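PDB 3IQ0: putative Ribokinase II from Escherichia coli O6, which binds ATP and magnesium and probably phosphorylates a sugar such as ribose, as a member of the pfkB (ribokinase-like) carbohydrate kinase family. Local coordinates for residues A234-S238 / A239-F243; I267-Q271 / L272-A276; A276-A279 / L280-N284. All blocks are in the same frame, centred on the assembly; numbering follows the deposited sequence.

Contact 1. Residues A234-S238 / A239-F243; sequences ASYYS and ANEQF
Tyr236 and Phe243 exchange two backbone hydrogen bonds. Tyr236 N donates to Phe243 O over 2.7 Å, almost perfectly straight at 178°. Phe243 N returns a bond to Tyr236 O at 3.1 Å. Nearer the turn, Ser238 N donates to Glu241 O at 2.9 Å, while Glu241 N is taken up by the serine hydroxyl, Ser238 OG, also at 2.9 Å. A serine suits this corner because its short side chain, with OG set between the backbone N and the carbonyl carbon (chi1 66°), folds back over the turn and accepts the Glu241 N-H there. The whole is a beta hairpin. Strands 234-237 and 242-245 run antiparallel, joined by a turn through residues 238-241 with Ala239 and Asn240 exposed at its tip, and form the last two strands at one edge of the large sheet of this ribokinase-like fold. Tyr236 with Phe243 is the hydrogen-bonded pair, Tyr237 with Gln242 the non-hydrogen-bonded one. On the face carrying Tyr236 and Phe243, the rings lie nearly parallel, planes 18° apart, but slid so far that they barely overlap. What covers the phenylalanine face is instead Tyr236 CB, a CH-pi contact 3.8 Å from the ring centroid. The aliphatic CG of Glu241 meets the edge of the tyrosine ring at Tyr236 CE2, 3.7 Å away, with the carboxylate turned almost perpendicular to the ring. Tyr236 suits this buried place because its hydroxyl is hydrogen-bonded to Glu224, while Phe243, wholly apolar, packs on Leu280 and stacks with His277 of helix 276-290. On the other face, the extended Gln242 side chain crosses Tyr237 and brings NE2 to the ring edge, 3.1 Å from Tyr237 CE1, amide and ring planes nearly perpendicular.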
ATOM      1  N   ALA B 234      16.611  -7.530 -30.771  1.00 34.60           N
ATOM      2  CA  ALA B 234      16.715  -8.727 -29.947  1.00 33.80           C
ATOM      3  C   ALA B 234      17.434  -9.820 -30.717  1.00 31.95           C
ATOM      4  O   ALA B 234      17.493  -9.786 -31.942  1.00 32.31           O
ATOM      5  CB  ALA B 234      15.328  -9.206 -29.535  1.00 34.33           C
ATOM      6  N   SER B 235      17.970 -10.790 -29.990  1.00 32.65           N
ATOM      7  CA  SER B 235      18.690 -11.896 -30.605  1.00 33.22           C
ATOM      8  C   SER B 235      18.143 -13.250 -30.164  1.00 32.59           C
ATOM      9  O   SER B 235      17.637 -13.400 -29.050  1.00 31.23           O
ATOM     10  CB  SER B 235      20.179 -11.811 -30.252  1.00 33.31           C
ATOM     11  OG  SER B 235      20.735 -10.580 -30.676  1.00 35.85           O
ATOM     12  N   TYR B 236      18.247 -14.232 -31.055  1.00 31.86           N
ATOM     13  CA  TYR B 236      17.789 -15.589 -30.780  1.00 32.12           C
ATOM     14  C   TYR B 236      19.005 -16.504 -30.818  1.00 32.36           C
ATOM     15  O   TYR B 236      19.867 -16.360 -31.690  1.00 31.38           O
ATOM     16  CB  TYR B 236      16.789 -16.042 -31.847  1.00 32.22           C
ATOM     17  CG  TYR B 236      16.351 -17.488 -31.710  1.00 34.16           C
ATOM     18  CD1 TYR B 236      15.243 -17.833 -30.934  1.00 34.16           C
ATOM     19  CD2 TYR B 236      17.047 -18.510 -32.354  1.00 32.37           C
ATOM     20  CE1 TYR B 236      14.838 -19.161 -30.807  1.00 33.95           C
ATOM     21  CE2 TYR B 236      16.653 -19.838 -32.232  1.00 33.00           C
ATOM     22  CZ  TYR B 236      15.549 -20.156 -31.460  1.00 34.28           C
ATOM     23  OH  TYR B 236      15.147 -21.464 -31.352  1.00 33.68           O
ATOM     24  N   TYR B 237      19.069 -17.446 -29.884  1.00 32.43           N
ATOM     25  CA  TYR B 237      20.187 -18.382 -29.818  1.00 33.67           C
ATOM     26  C   TYR B 237      19.735 -19.803 -29.510  1.00 32.78           C
ATOM     27  O   TYR B 237      19.007 -20.037 -28.549  1.00 32.52           O
ATOM     28  CB  TYR B 237      21.180 -17.955 -28.732  1.00 34.26           C
ATOM     29  CG  TYR B 237      21.756 -16.574 -28.905  1.00 36.51           C
ATOM     30  CD1 TYR B 237      22.743 -16.321 -29.855  1.00 38.15           C
ATOM     31  CD2 TYR B 237      21.320 -15.516 -28.111  1.00 37.57           C
ATOM     32  CE1 TYR B 237      23.284 -15.045 -30.008  1.00 39.71           C
ATOM     33  CE2 TYR B 237      21.851 -14.239 -28.256  1.00 39.74           C
ATOM     34  CZ  TYR B 237      22.830 -14.010 -29.203  1.00 40.06           C
ATOM     35  OH  TYR B 237      23.354 -12.748 -29.340  1.00 41.02           O
ATOM     36  N   SER B 238      20.179 -20.746 -30.332  1.00 33.00           N
ATOM     37  CA  SER B 238      19.873 -22.159 -30.130  1.00 34.86           C
ATOM     38  C   SER B 238      21.139 -22.918 -30.512  1.00 36.15           C
ATOM     39  O   SER B 238      22.039 -22.348 -31.128  1.00 35.42           O
ATOM     40  CB  SER B 238      18.703 -22.610 -31.012  1.00 33.05           C
ATOM     41  OG  SER B 238      19.044 -22.559 -32.385  1.00 35.78           O
ATOM     42  N   ALA B 239      21.220 -24.190 -30.145  1.00 37.42           N
ATOM     43  CA  ALA B 239      22.403 -24.970 -30.474  1.00 39.77           C
ATOM     44  C   ALA B 239      22.600 -25.046 -31.986  1.00 42.02           C
ATOM     45  O   ALA B 239      23.727 -25.145 -32.471  1.00 43.14           O
ATOM     46  CB  ALA B 239      22.282 -26.373 -29.896  1.00 38.91           C
ATOM     47  N   ASN B 240      21.501 -24.973 -32.726  1.00 42.89           N
ATOM     48  CA  ASN B 240      21.554 -25.078 -34.175  1.00 45.23           C
ATOM     49  C   ASN B 240      21.654 -23.765 -34.940  1.00 46.70           C
ATOM     50  O   ASN B 240      22.289 -23.708 -35.995  1.00 47.23           O
ATOM     51  CB  ASN B 240      20.340 -25.865 -34.655  1.00 46.50           C
ATOM     52  CG  ASN B 240      20.182 -27.173 -33.917  1.00 47.58           C
ATOM     53  OD1 ASN B 240      19.142 -27.433 -33.310  1.00 49.41           O
ATOM     54  ND2 ASN B 240      21.220 -28.002 -33.951  1.00 46.62           N
ATOM     55  N   GLU B 241      21.038 -22.709 -34.423  1.00 48.17           N
ATOM     56  CA  GLU B 241      21.095 -21.434 -35.123  1.00 48.84           C
ATOM     57  C   GLU B 241      21.314 -20.231 -34.217  1.00 48.95           C
ATOM     58  O   GLU B 241      21.304 -20.338 -32.988  1.00 46.83           O
ATOM     59  CB  GLU B 241      19.829 -21.242 -35.962  1.00 49.32           C
ATOM     60  CG  GLU B 241      18.552 -21.107 -35.161  1.00 51.23           C
ATOM     61  CD  GLU B 241      17.318 -21.223 -36.029  1.00 51.97           C
ATOM     62  OE1 GLU B 241      17.338 -20.703 -37.164  1.00 53.18           O
ATOM     63  OE2 GLU B 241      16.323 -21.826 -35.575  1.00 52.15           O
ATOM     64  N   GLN B 242      21.513 -19.082 -34.852  1.00 49.59           N
ATOM     65  CA  GLN B 242      21.767 -17.836 -34.147  1.00 50.31           C
ATOM     66  C   GLN B 242      21.463 -16.678 -35.085  1.00 49.37           C
ATOM     67  O   GLN B 242      21.974 -16.636 -36.204  1.00 48.63           O
ATOM     68  CB  GLN B 242      23.238 -17.794 -33.732  1.00 52.87           C
ATOM     69  CG  GLN B 242      23.687 -16.537 -33.017  1.00 56.60           C
ATOM     70  CD  GLN B 242      25.174 -16.569 -32.694  1.00 58.39           C
ATOM     71  OE1 GLN B 242      26.015 -16.453 -33.582  1.00 59.12           O
ATOM     72  NE2 GLN B 242      25.501 -16.743 -31.419  1.00 60.02           N
ATOM     73  N   PHE B 243      20.622 -15.748 -34.642  1.00 47.90           N
ATOM     74  CA  PHE B 243      20.285 -14.590 -35.461  1.00 46.82           C
ATOM     75  C   PHE B 243      19.724 -13.451 -34.622  1.00 46.09           C
ATOM     76  O   PHE B 243      19.349 -13.642 -33.465  1.00 45.55           O
ATOM     77  CB  PHE B 243      19.303 -14.979 -36.568  1.00 47.07           C
ATOM     78  CG  PHE B 243      17.995 -15.497 -36.067  1.00 47.33           C
ATOM     79  CD1 PHE B 243      16.976 -14.623 -35.707  1.00 46.72           C
ATOM     80  CD2 PHE B 243      17.777 -16.867 -35.958  1.00 47.88           C
ATOM     81  CE1 PHE B 243      15.755 -15.106 -35.248  1.00 46.92           C
ATOM     82  CE2 PHE B 243      16.562 -17.362 -35.499  1.00 47.91           C
ATOM     83  CZ  PHE B 243      15.547 -16.479 -35.143  1.00 48.53           C
TER

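Contact 2. Residues I267-Q271 / L272-A276; sequences IACRQ and LGFDA
Gly273, with a positive phi of 82°, is the C-prime residue of a Schellman motif that ends helix 258-271. Phe274 N reaches back to Cys269 O at 3.1 Å, and Gly273 N to Arg270 O at 3.0 Å, the latter donor standing well above the carbonyl plane. Glycine suits this place because, having no CB, it takes these angles without crowding the carbonyl oxygen before it. Leu272 N makes only weak bonds, to Ala268 O and Cys269 O. The reversal lays the Phe274 ring against Cys269, with CD2 3.9 Å from the cysteine CB and SG placed obliquely, 4.5 Å from the ring centroid; small and buried, with a polarisable sulfur, the cysteine lets the ring come close. Arg270 bends at chi2 and chi3, which turns its guanidinium back so that NH1 donates to Phe274 O at 3.0 Å, in the carbonyl plane and on a lone pair, though the bond is bent and the oxygen tilted out of the guanidinium plane. A water bridges Arg270 O and the same Phe274 O. With NH2 in a salt bridge to Glu224 of strand 224-228, the arginine probably keeps its positive charge and helps hold the connection between the two helices.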
ATOM      1  N   ILE B 267       6.070 -16.281 -26.693  1.00 15.53           N
ATOM      2  CA  ILE B 267       5.431 -17.517 -26.272  1.00 15.66           C
ATOM      3  C   ILE B 267       4.134 -17.796 -27.022  1.00 16.77           C
ATOM      4  O   ILE B 267       3.886 -18.929 -27.437  1.00 16.08           O
ATOM      5  CB  ILE B 267       5.148 -17.499 -24.755  1.00 13.60           C
ATOM      6  CG1 ILE B 267       6.464 -17.335 -23.983  1.00 16.39           C
ATOM      7  CG2 ILE B 267       4.463 -18.779 -24.342  1.00 14.40           C
ATOM      8  CD1 ILE B 267       7.421 -18.520 -24.139  1.00 17.86           C
ATOM      9  N   ALA B 268       3.308 -16.772 -27.208  1.00 15.31           N
ATOM     10  CA  ALA B 268       2.042 -16.968 -27.914  1.00 15.40           C
ATOM     11  C   ALA B 268       2.267 -17.257 -29.396  1.00 16.47           C
ATOM     12  O   ALA B 268       1.642 -18.153 -29.966  1.00 18.66           O
ATOM     13  CB  ALA B 268       1.149 -15.742 -27.743  1.00 17.11           C
ATOM     14  N   CYS B 269       3.172 -16.514 -30.021  1.00 16.51           N
ATOM     15  CA  CYS B 269       3.446 -16.717 -31.441  1.00 17.53           C
ATOM     16  C   CYS B 269       4.001 -18.100 -31.700  1.00 19.86           C
ATOM     17  O   CYS B 269       3.692 -18.722 -32.720  1.00 21.33           O
ATOM     18  CB  CYS B 269       4.416 -15.663 -31.958  1.00 14.61           C
ATOM     19  SG  CYS B 269       3.640 -14.071 -32.149  1.00 22.28           S
ATOM     20  N   ARG B 270       4.833 -18.578 -30.785  1.00 19.54           N
ATOM     21  CA  ARG B 270       5.393 -19.909 -30.926  1.00 20.23           C
ATOM     22  C   ARG B 270       4.265 -20.932 -30.789  1.00 19.59           C
ATOM     23  O   ARG B 270       4.264 -21.942 -31.488  1.00 19.23           O
ATOM     24  CB  ARG B 270       6.485 -20.138 -29.875  1.00 19.77           C
ATOM     25  CG  ARG B 270       7.733 -19.316 -30.151  1.00 22.82           C
ATOM     26  CD  ARG B 270       8.441 -19.804 -31.417  1.00 23.66           C
ATOM     27  NE  ARG B 270       9.323 -20.933 -31.131  1.00 27.26           N
ATOM     28  CZ  ARG B 270       9.885 -21.707 -32.054  1.00 28.11           C
ATOM     29  NH1 ARG B 270       9.658 -21.490 -33.346  1.00 31.18           N
ATOM     30  NH2 ARG B 270      10.693 -22.691 -31.681  1.00 28.67           N
ATOM     31  N   GLN B 271       3.303 -20.664 -29.903  1.00 19.24           N
ATOM     32  CA  GLN B 271       2.167 -21.577 -29.727  1.00 20.75           C
ATOM     33  C   GLN B 271       1.317 -21.616 -30.995  1.00 21.35           C
ATOM     34  O   GLN B 271       0.637 -22.608 -31.266  1.00 23.01           O
ATOM     35  CB  GLN B 271       1.270 -21.152 -28.562  1.00 20.61           C
ATOM     36  CG  GLN B 271       1.788 -21.517 -27.175  1.00 24.38           C
ATOM     37  CD  GLN B 271       2.269 -22.956 -27.087  1.00 25.01           C
ATOM     38  OE1 GLN B 271       3.443 -23.247 -27.334  1.00 25.54           O
ATOM     39  NE2 GLN B 271       1.362 -23.867 -26.746  1.00 23.27           N
ATOM     40  N   LEU B 272       1.345 -20.535 -31.766  1.00 21.22           N
ATOM     41  CA  LEU B 272       0.567 -20.477 -32.998  1.00 21.91           C
ATOM     42  C   LEU B 272       1.376 -21.041 -34.166  1.00 23.55           C
ATOM     43  O   LEU B 272       0.994 -20.903 -35.323  1.00 24.59           O
ATOM     44  CB  LEU B 272       0.132 -19.035 -33.285  1.00 20.42           C
ATOM     45  CG  LEU B 272      -0.748 -18.384 -32.206  1.00 22.63           C
ATOM     46  CD1 LEU B 272      -1.000 -16.934 -32.555  1.00 20.72           C
ATOM     47  CD2 LEU B 272      -2.062 -19.139 -32.064  1.00 20.91           C
ATOM     48  N   GLY B 273       2.501 -21.676 -33.848  1.00 25.28           N
ATOM     49  CA  GLY B 273       3.330 -22.291 -34.871  1.00 24.96           C
ATOM     50  C   GLY B 273       4.317 -21.448 -35.664  1.00 25.23           C
ATOM     51  O   GLY B 273       4.842 -21.916 -36.673  1.00 26.00           O
ATOM     52  N   PHE B 274       4.571 -20.214 -35.240  1.00 24.83           N
ATOM     53  CA  PHE B 274       5.529 -19.360 -35.946  1.00 25.08           C
ATOM     54  C   PHE B 274       6.928 -19.947 -35.768  1.00 24.09           C
ATOM     55  O   PHE B 274       7.226 -20.509 -34.716  1.00 24.94           O
ATOM     56  CB  PHE B 274       5.530 -17.944 -35.357  1.00 25.22           C
ATOM     57  CG  PHE B 274       4.359 -17.097 -35.767  1.00 25.81           C
ATOM     58  CD1 PHE B 274       3.115 -17.662 -36.019  1.00 28.05           C
ATOM     59  CD2 PHE B 274       4.490 -15.717 -35.831  1.00 26.51           C
ATOM     60  CE1 PHE B 274       2.018 -16.861 -36.326  1.00 29.29           C
ATOM     61  CE2 PHE B 274       3.401 -14.906 -36.135  1.00 28.24           C
ATOM     62  CZ  PHE B 274       2.160 -15.481 -36.383  1.00 28.35           C
ATOM     63  N   ASP B 275       7.788 -19.827 -36.777  1.00 25.00           N
ATOM     64  CA  ASP B 275       9.149 -20.328 -36.621  1.00 26.62           C
ATOM     65  C   ASP B 275       9.919 -19.307 -35.787  1.00 27.68           C
ATOM     66  O   ASP B 275       9.404 -18.226 -35.497  1.00 27.90           O
ATOM     67  CB  ASP B 275       9.848 -20.563 -37.976  1.00 28.03           C
ATOM     68  CG  ASP B 275       9.950 -19.308 -38.838  1.00 30.70           C
ATOM     69  OD1 ASP B 275      10.158 -18.200 -38.309  1.00 31.13           O
ATOM     70  OD2 ASP B 275       9.847 -19.443 -40.074  1.00 36.24           O
ATOM     71  N   ALA B 276      11.146 -19.638 -35.401  1.00 27.55           N
ATOM     72  CA  ALA B 276      11.944 -18.731 -34.580  1.00 28.06           C
ATOM     73  C   ALA B 276      12.101 -17.345 -35.195  1.00 26.91           C
ATOM     74  O   ALA B 276      12.048 -16.344 -34.492  1.00 27.58           O
ATOM     75  CB  ALA B 276      13.313 -19.338 -34.310  1.00 27.34           C
TER
HETATM   76  O   HOH W   1       6.366 -22.748 -33.121  1.00 28.92           O

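Contact 3. Residues A276-A279 / L280-N284; sequences AHRA and LQYAN. With ATP (adenosine-5'-triphosphate), chain G.
Asn284 accepts a very short hydrogen bond from the ribose of ATP, with ATP O2' 2.5 Å from Asn284 OD1. The asparagine lies on helix 276-290 of the pfkB-type kinase fold, one turn beyond Leu280, whose carbonyl receives the asparagine backbone N. Asparagine suits the pocket because its amide offers an acceptor and a donor at once: while OD1 takes the ribose hydroxyl, ND2 is bonded to Glu246 O, and this second bond would hold the amide's rotation. With CG anti to the backbone N (chi1 -179°), the group extends from the helix to the nucleotide. The preceding turns are built on regular i to i+4 bonds. Ala283 N donates to Ala279 O at 2.9 Å and Tyr282 N to Arg278 O at 3.0 Å, whereas Gln281 N to His277 O is weak at 3.4 Å. Ala279 and Ala283 suit the side turned to helix 258-271, where their small methyls pack on Trp266 and Phe262. Leu280 instead fills the side facing Phe243 and Val245. On the exposed side of the first turn Arg278 runs beside Gln281 and along Tyr282, itself buried against helix 303-312, and its guanidinium makes a cation-pi contact with Phe274. Arg278 CD comes 3.4 Å from Gln281 NE2 and 4.0 Å from Tyr282 CE1.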
ATOM      1  N   ALA B 276      11.146 -19.638 -35.401  1.00 27.55           N
ATOM      2  CA  ALA B 276      11.944 -18.731 -34.580  1.00 28.06           C
ATOM      3  C   ALA B 276      12.101 -17.345 -35.195  1.00 26.91           C
ATOM      4  O   ALA B 276      12.048 -16.344 -34.492  1.00 27.58           O
ATOM      5  CB  ALA B 276      13.313 -19.338 -34.310  1.00 27.34           C
ATOM      6  N   HIS B 277      12.282 -17.294 -36.508  1.00 29.79           N
ATOM      7  CA  HIS B 277      12.450 -16.031 -37.224  1.00 31.65           C
ATOM      8  C   HIS B 277      11.211 -15.143 -37.208  1.00 30.94           C
ATOM      9  O   HIS B 277      11.314 -13.930 -37.025  1.00 30.70           O
ATOM     10  CB  HIS B 277      12.869 -16.302 -38.670  1.00 34.96           C
ATOM     11  CG  HIS B 277      14.318 -16.642 -38.822  1.00 38.90           C
ATOM     12  ND1 HIS B 277      15.307 -15.681 -38.843  1.00 40.03           N
ATOM     13  CD2 HIS B 277      14.952 -17.837 -38.906  1.00 40.95           C
ATOM     14  CE1 HIS B 277      16.486 -16.270 -38.932  1.00 42.27           C
ATOM     15  NE2 HIS B 277      16.300 -17.577 -38.972  1.00 41.82           N
ATOM     16  N   ARG B 278      10.042 -15.741 -37.414  1.00 30.18           N
ATOM     17  CA  ARG B 278       8.800 -14.980 -37.405  1.00 30.38           C
ATOM     18  C   ARG B 278       8.484 -14.506 -35.989  1.00 28.04           C
ATOM     19  O   ARG B 278       8.181 -13.334 -35.763  1.00 27.58           O
ATOM     20  CB  ARG B 278       7.650 -15.844 -37.921  1.00 34.03           C
ATOM     21  CG  ARG B 278       7.366 -15.696 -39.395  1.00 41.26           C
ATOM     22  CD  ARG B 278       6.327 -14.613 -39.636  1.00 46.11           C
ATOM     23  NE  ARG B 278       5.256 -15.094 -40.504  1.00 49.01           N
ATOM     24  CZ  ARG B 278       4.514 -16.169 -40.246  1.00 52.01           C
ATOM     25  NH1 ARG B 278       4.728 -16.877 -39.144  1.00 54.90           N
ATOM     26  NH2 ARG B 278       3.562 -16.544 -41.090  1.00 51.77           N
ATOM     27  N   ALA B 279       8.567 -15.431 -35.041  1.00 24.52           N
ATOM     28  CA  ALA B 279       8.282 -15.132 -33.648  1.00 23.94           C
ATOM     29  C   ALA B 279       9.166 -14.017 -33.083  1.00 22.65           C
ATOM     30  O   ALA B 279       8.700 -13.190 -32.299  1.00 22.37           O
ATOM     31  CB  ALA B 279       8.429 -16.396 -32.815  1.00 22.69           C
ATOM     32  N   LEU B 280      10.436 -13.988 -33.480  1.00 21.00           N
ATOM     33  CA  LEU B 280      11.334 -12.959 -32.988  1.00 21.57           C
ATOM     34  C   LEU B 280      10.969 -11.581 -33.541  1.00 22.31           C
ATOM     35  O   LEU B 280      11.026 -10.585 -32.817  1.00 23.50           O
ATOM     36  CB  LEU B 280      12.786 -13.290 -33.343  1.00 23.23           C
ATOM     37  CG  LEU B 280      13.820 -12.385 -32.666  1.00 22.26           C
ATOM     38  CD1 LEU B 280      13.824 -12.651 -31.172  1.00 21.26           C
ATOM     39  CD2 LEU B 280      15.202 -12.641 -33.250  1.00 24.19           C
ATOM     40  N   GLN B 281      10.596 -11.513 -34.815  1.00 22.17           N
ATOM     41  CA  GLN B 281      10.235 -10.224 -35.386  1.00 24.57           C
ATOM     42  C   GLN B 281       8.920  -9.733 -34.780  1.00 23.89           C
ATOM     43  O   GLN B 281       8.751  -8.540 -34.555  1.00 23.47           O
ATOM     44  CB  GLN B 281      10.114 -10.310 -36.918  1.00 28.87           C
ATOM     45  CG  GLN B 281       8.782 -10.817 -37.439  1.00 34.05           C
ATOM     46  CD  GLN B 281       8.707 -10.814 -38.966  1.00 36.27           C
ATOM     47  OE1 GLN B 281       8.908  -9.783 -39.614  1.00 35.78           O
ATOM     48  NE2 GLN B 281       8.413 -11.973 -39.542  1.00 40.23           N
ATOM     49  N   TYR B 282       7.992 -10.654 -34.518  1.00 24.17           N
ATOM     50  CA  TYR B 282       6.699 -10.297 -33.925  1.00 23.16           C
ATOM     51  C   TYR B 282       6.865  -9.846 -32.475  1.00 22.21           C
ATOM     52  O   TYR B 282       6.268  -8.855 -32.058  1.00 21.45           O
ATOM     53  CB  TYR B 282       5.724 -11.477 -34.000  1.00 25.21           C
ATOM     54  CG  TYR B 282       4.889 -11.467 -35.262  1.00 29.57           C
ATOM     55  CD1 TYR B 282       5.489 -11.541 -36.516  1.00 31.01           C
ATOM     56  CD2 TYR B 282       3.504 -11.317 -35.204  1.00 30.87           C
ATOM     57  CE1 TYR B 282       4.736 -11.460 -37.679  1.00 32.39           C
ATOM     58  CE2 TYR B 282       2.741 -11.236 -36.363  1.00 32.87           C
ATOM     59  CZ  TYR B 282       3.366 -11.304 -37.598  1.00 33.02           C
ATOM     60  OH  TYR B 282       2.626 -11.195 -38.753  1.00 34.70           O
ATOM     61  N   ALA B 283       7.678 -10.575 -31.712  1.00 19.99           N
ATOM     62  CA  ALA B 283       7.928 -10.209 -30.324  1.00 19.12           C
ATOM     63  C   ALA B 283       8.580  -8.831 -30.320  1.00 20.07           C
ATOM     64  O   ALA B 283       8.172  -7.944 -29.577  1.00 21.01           O
ATOM     65  CB  ALA B 283       8.852 -11.227 -29.661  1.00 17.48           C
ATOM     66  N   ASN B 284       9.594  -8.664 -31.165  1.00 21.77           N
ATOM     67  CA  ASN B 284      10.323  -7.405 -31.281  1.00 23.10           C
ATOM     68  C   ASN B 284       9.367  -6.253 -31.588  1.00 22.50           C
ATOM     69  O   ASN B 284       9.424  -5.199 -30.959  1.00 22.92           O
ATOM     70  CB  ASN B 284      11.391  -7.531 -32.378  1.00 23.35           C
ATOM     71  CG  ASN B 284      12.216  -6.269 -32.549  1.00 23.77           C
ATOM     72  OD1 ASN B 284      12.574  -5.607 -31.577  1.00 22.21           O
ATOM     73  ND2 ASN B 284      12.540  -5.941 -33.797  1.00 23.17           N
TER
HETATM   74  PG  ATP G 900      11.800  -5.630 -18.220  1.00 50.14           P
HETATM   75  O1G ATP G 900      10.729  -4.573 -18.177  1.00 52.97           O
HETATM   76  O2G ATP G 900      12.610  -5.666 -16.950  1.00 52.60           O
HETATM   77  O3G ATP G 900      11.184  -7.007 -18.469  1.00 52.98           O
HETATM   78  PB  ATP G 900      13.534  -6.019 -20.582  1.00 39.35           P
HETATM   79  O1B ATP G 900      14.957  -5.556 -20.638  1.00 43.71           O
HETATM   80  O2B ATP G 900      13.207  -7.457 -20.372  1.00 41.35           O
HETATM   81  O3B ATP G 900      12.750  -5.195 -19.442  1.00 46.78           O
HETATM   82  PA  ATP G 900      13.379  -4.309 -22.868  1.00 40.29           P
HETATM   83  O1A ATP G 900      13.058  -2.971 -22.237  1.00 42.56           O
HETATM   84  O2A ATP G 900      14.767  -4.642 -23.264  1.00 39.57           O
HETATM   85  O3A ATP G 900      12.828  -5.494 -21.895  1.00 39.90           O
HETATM   86  O5' ATP G 900      12.352  -5.038 -24.161  1.00 39.15           O
HETATM   87  C5' ATP G 900      11.331  -5.630 -24.828  1.00 38.44           C
HETATM   88  C4' ATP G 900      11.757  -5.749 -26.270  1.00 38.69           C
HETATM   89  O4' ATP G 900      10.947  -4.633 -26.659  1.00 37.29           O
HETATM   90  C3' ATP G 900      13.156  -5.250 -26.775  1.00 38.21           C
HETATM   91  O3' ATP G 900      14.141  -6.260 -26.913  1.00 38.22           O
HETATM   92  C2' ATP G 900      12.793  -4.552 -28.011  1.00 37.62           C
HETATM   93  O2' ATP G 900      12.674  -5.476 -29.101  1.00 35.18           O
HETATM   94  C1' ATP G 900      11.511  -3.847 -27.685  1.00 37.14           C
HETATM   95  N9  ATP G 900      11.773  -2.439 -27.175  1.00 35.16           N
HETATM   96  C8  ATP G 900      11.923  -1.981 -25.871  1.00 35.76           C
HETATM   97  N7  ATP G 900      12.145  -0.658 -25.822  1.00 35.73           N
HETATM   98  C5  ATP G 900      12.136  -0.216 -27.078  1.00 34.91           C
HETATM   99  C6  ATP G 900      12.318   1.098 -27.785  1.00 35.33           C
HETATM  100  N6  ATP G 900      12.534   2.195 -27.060  1.00 35.20           N
HETATM  101  N1  ATP G 900      12.238   1.142 -29.194  1.00 35.14           N
HETATM  102  C2  ATP G 900      12.012   0.018 -29.992  1.00 34.36           C
HETATM  103  N3  ATP G 900      11.841  -1.233 -29.392  1.00 33.63           N
HETATM  104  C4  ATP G 900      11.900  -1.394 -27.988  1.00 34.55           C

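Overall arrangement
The three contacts follow in series along the chain. Contact 1 closes the hairpin 234-243 at the edge of the large sheet; after strand 242-245 and a loop the chain enters helix 258-271, whose end contact 2 turns over into helix 276-290. Contact 3 then runs along the first turns of that helix and shares Ala276 with contact 2, so neither nests in nor crosses the other. In space they close up on one another: Ala276 CB lies against the Tyr236 ring of contact 1, while Ala279 meets Arg270 and Tyr282 meets Cys269 and Phe274 of contact 2. Helix 276-290 thereby ties sheet edge, preceding helix and nucleotide site together.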